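Local coordinates for HTH marR-type domain-containing protein (PDB 7DVV) that senses haem and binds operator DNA through a winged helix-turn-helix of the MarR family, and probably regulates transcription, at a contact of chain A with DNA. Residues are numbered along the deposited sequence; one frame, centred on the assembly and turned at random.

A contact of chain A with DNA. Residues 62-64, 67. With nucleotides of chain B; nucleotides of chain C.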
# COMPACT_ATOMS: atom_id res chain seq x y z
N SER A 62 -9.80 8.30 5.31
CA SER A 62 -10.43 9.61 5.12
C SER A 62 -11.94 9.50 5.00
O SER A 62 -12.51 8.42 4.82
CB SER A 62 -9.97 10.29 3.88
OG SER A 62 -9.34 9.36 3.02
N LYS A 63 -12.57 10.68 4.97
CA LYS A 63 -14.01 10.76 4.85
C LYS A 63 -14.52 10.08 3.57
O LYS A 63 -15.41 9.24 3.61
CB LYS A 63 -14.47 12.16 5.24
CG LYS A 63 -15.16 12.99 4.17
CD LYS A 63 -15.55 14.35 4.70
CE LYS A 63 -15.54 14.42 6.23
NZ LYS A 63 -16.64 15.27 6.79
N SER A 64 -13.91 10.33 2.44
CA SER A 64 -14.48 9.82 1.20
C SER A 64 -14.15 8.35 1.04
O SER A 64 -14.95 7.59 0.48
CB SER A 64 -13.98 10.53 0.02
OG SER A 64 -12.62 10.22 -0.03
N SER A 67 -16.72 6.57 3.07
CA SER A 67 -17.98 6.57 2.36
C SER A 67 -17.94 5.59 1.18
O SER A 67 -18.83 4.77 0.99
CB SER A 67 -18.37 8.00 1.98
OG SER A 67 -19.39 7.92 1.01
P DA B 17 -6.49 7.71 3.27
OP1 DA B 17 -5.90 7.79 4.62
OP2 DA B 17 -7.93 7.61 3.15
O5' DA B 17 -6.18 8.86 2.22
C5' DA B 17 -4.83 9.14 1.85
C4' DA B 17 -4.81 10.39 1.02
O4' DA B 17 -5.37 10.04 -0.25
C3' DA B 17 -5.68 11.55 1.50
O3' DA B 17 -4.94 12.43 2.36
C2' DA B 17 -6.05 12.26 0.21
C1' DA B 17 -5.99 11.17 -0.85
N9 DA B 17 -7.29 10.73 -1.34
C8 DA B 17 -8.02 9.65 -0.91
N7 DA B 17 -9.13 9.46 -1.59
C5 DA B 17 -9.15 10.50 -2.50
C6 DA B 17 -10.07 10.87 -3.49
N6 DA B 17 -11.18 10.19 -3.77
N1 DA B 17 -9.75 11.92 -4.28
C2 DA B 17 -8.61 12.58 -4.04
N3 DA B 17 -7.70 12.36 -3.09
C4 DA B 17 -8.00 11.26 -2.40
P DT B 18 -5.62 13.77 3.03
OP1 DT B 18 -4.78 14.16 4.20
OP2 DT B 18 -7.07 13.52 3.25
O5' DT B 18 -5.43 14.85 1.88
C5' DT B 18 -6.51 15.01 1.00
C4' DT B 18 -6.31 16.20 0.11
O4' DT B 18 -7.00 15.90 -1.12
C3' DT B 18 -7.04 17.40 0.68
O3' DT B 18 -6.52 18.54 -0.02
C2' DT B 18 -8.48 17.14 0.27
C1' DT B 18 -8.33 16.45 -1.10
N1 DT B 18 -9.31 15.33 -1.27
C2 DT B 18 -10.19 15.26 -2.35
O2 DT B 18 -10.21 16.06 -3.26
N3 DT B 18 -11.07 14.22 -2.29
C4 DT B 18 -11.15 13.25 -1.32
O4 DT B 18 -11.95 12.32 -1.45
C5 DT B 18 -10.20 13.38 -0.23
C7 DT B 18 -10.20 12.37 0.87
C6 DT B 18 -9.35 14.41 -0.25
P DT C 9 -22.95 8.71 2.38
OP1 DT C 9 -24.13 7.98 1.88
OP2 DT C 9 -21.61 8.09 2.55
O5' DT C 9 -22.86 9.83 1.27
C5' DT C 9 -24.04 10.54 0.86
C4' DT C 9 -23.66 11.44 -0.29
O4' DT C 9 -22.67 12.37 0.21
C3' DT C 9 -23.02 10.73 -1.50
O3' DT C 9 -23.64 11.23 -2.67
C2' DT C 9 -21.59 11.23 -1.52
C1' DT C 9 -21.67 12.56 -0.78
N1 DT C 9 -20.45 13.01 -0.09
C2 DT C 9 -19.85 14.19 -0.48
O2 DT C 9 -20.24 14.86 -1.43
N3 DT C 9 -18.74 14.53 0.25
C4 DT C 9 -18.21 13.85 1.33
O4 DT C 9 -17.22 14.29 1.91
C5 DT C 9 -18.90 12.63 1.69
C7 DT C 9 -18.38 11.81 2.82
C6 DT C 9 -19.98 12.28 0.97
P DT C 10 -23.49 10.47 -4.06
OP1 DT C 10 -24.78 10.60 -4.79
OP2 DT C 10 -22.81 9.14 -3.84
O5' DT C 10 -22.61 11.46 -4.97
C5' DT C 10 -22.85 12.89 -4.89
C4' DT C 10 -21.70 13.67 -5.47
O4' DT C 10 -20.70 13.91 -4.45
C3' DT C 10 -20.98 12.94 -6.61
O3' DT C 10 -20.77 13.91 -7.62
C2' DT C 10 -19.66 12.48 -6.01
C1' DT C 10 -19.41 13.56 -4.98
N1 DT C 10 -18.52 13.24 -3.84
C2 DT C 10 -17.61 14.19 -3.44
O2 DT C 10 -17.48 15.27 -3.99
N3 DT C 10 -16.87 13.84 -2.35
C4 DT C 10 -16.91 12.66 -1.65
O4 DT C 10 -16.16 12.49 -0.70
C5 DT C 10 -17.88 11.69 -2.14
C7 DT C 10 -18.00 10.37 -1.44
C6 DT C 10 -18.64 12.04 -3.18
P DA C 11 -20.45 13.45 -9.07
OP1 DA C 11 -21.58 13.94 -9.91
OP2 DA C 11 -20.06 12.01 -9.02
O5' DA C 11 -19.10 14.25 -9.41
C5' DA C 11 -19.00 15.66 -9.12
C4' DA C 11 -17.55 16.09 -9.10
O4' DA C 11 -17.05 15.94 -7.75
C3' DA C 11 -16.59 15.30 -10.00
O3' DA C 11 -16.09 16.11 -11.08
C2' DA C 11 -15.34 15.14 -9.17
C1' DA C 11 -15.67 15.64 -7.78
N9 DA C 11 -15.43 14.60 -6.80
C8 DA C 11 -16.12 13.42 -6.62
N7 DA C 11 -15.66 12.69 -5.64
C5 DA C 11 -14.57 13.41 -5.17
C6 DA C 11 -13.64 13.16 -4.15
N6 DA C 11 -13.68 12.07 -3.38
N1 DA C 11 -12.66 14.07 -3.94
C2 DA C 11 -12.63 15.15 -4.73
N3 DA C 11 -13.45 15.50 -5.72
C4 DA C 11 -14.41 14.58 -5.89
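Ser64 and Lys63 meet the thymines DT18 of chain B and DT9 of chain C at the edges of their rings, while the ring faces look towards neighbouring bases, DT10 lying between DT9 and DA11 of chain C and the adenine of DA17 covering one face of DT18 of chain B. Such an approach is typical of a MarR-type winged helix-turn-helix, whose recognition helix, here 63-76, enters the major groove with its N-terminal end. At the Hoogsteen edge of DT18, the hydroxyl OG of Ser64 donates a hydrogen bond to the carbonyl O4, 2.6 Å away. With chi1 at 66°, OG sits between the backbone N and the carbonyl carbon and is directed at the O4 edge of the base. The same O4 accepts a bond from the amino group N6 of its pairing partner DA11, so donors from both protein and DNA grip one carbonyl oxygen. On the other strand, CB of Ser64 lies beside the O4 end of DT10, 4.0 Å from the ring carbon C4.

Methyl groups supply the apolar part of the readout. The C7 methyl of DT9 is met by CG of Lys63 at 3.7 Å and by CB of Ser67 at 3.9 Å. Lys63 thus works through the aliphatic stem of its side chain, CG and CD also passing beside O4 of DT9. Across the groove, CB of Ser62 lies 3.7 Å from the C7 methyl of DT18.

Phosphates on both strands fix the helix over these edges. Just ahead of its first turn, the backbone N of Ser62 donates to OP2 of DA17 of chain B (2.9 Å, 150° at the hydrogen), and the positive end of the helix dipole may favour this phosphate. The hydroxyl of Ser62 is modelled too close to OP2 for its role there to be judged. About one turn into the helix, Ser67 OG, anti to its backbone N (chi1 164°), donates a hydrogen bond to OP2 of DT9 at 2.7 Å, on the opposite strand.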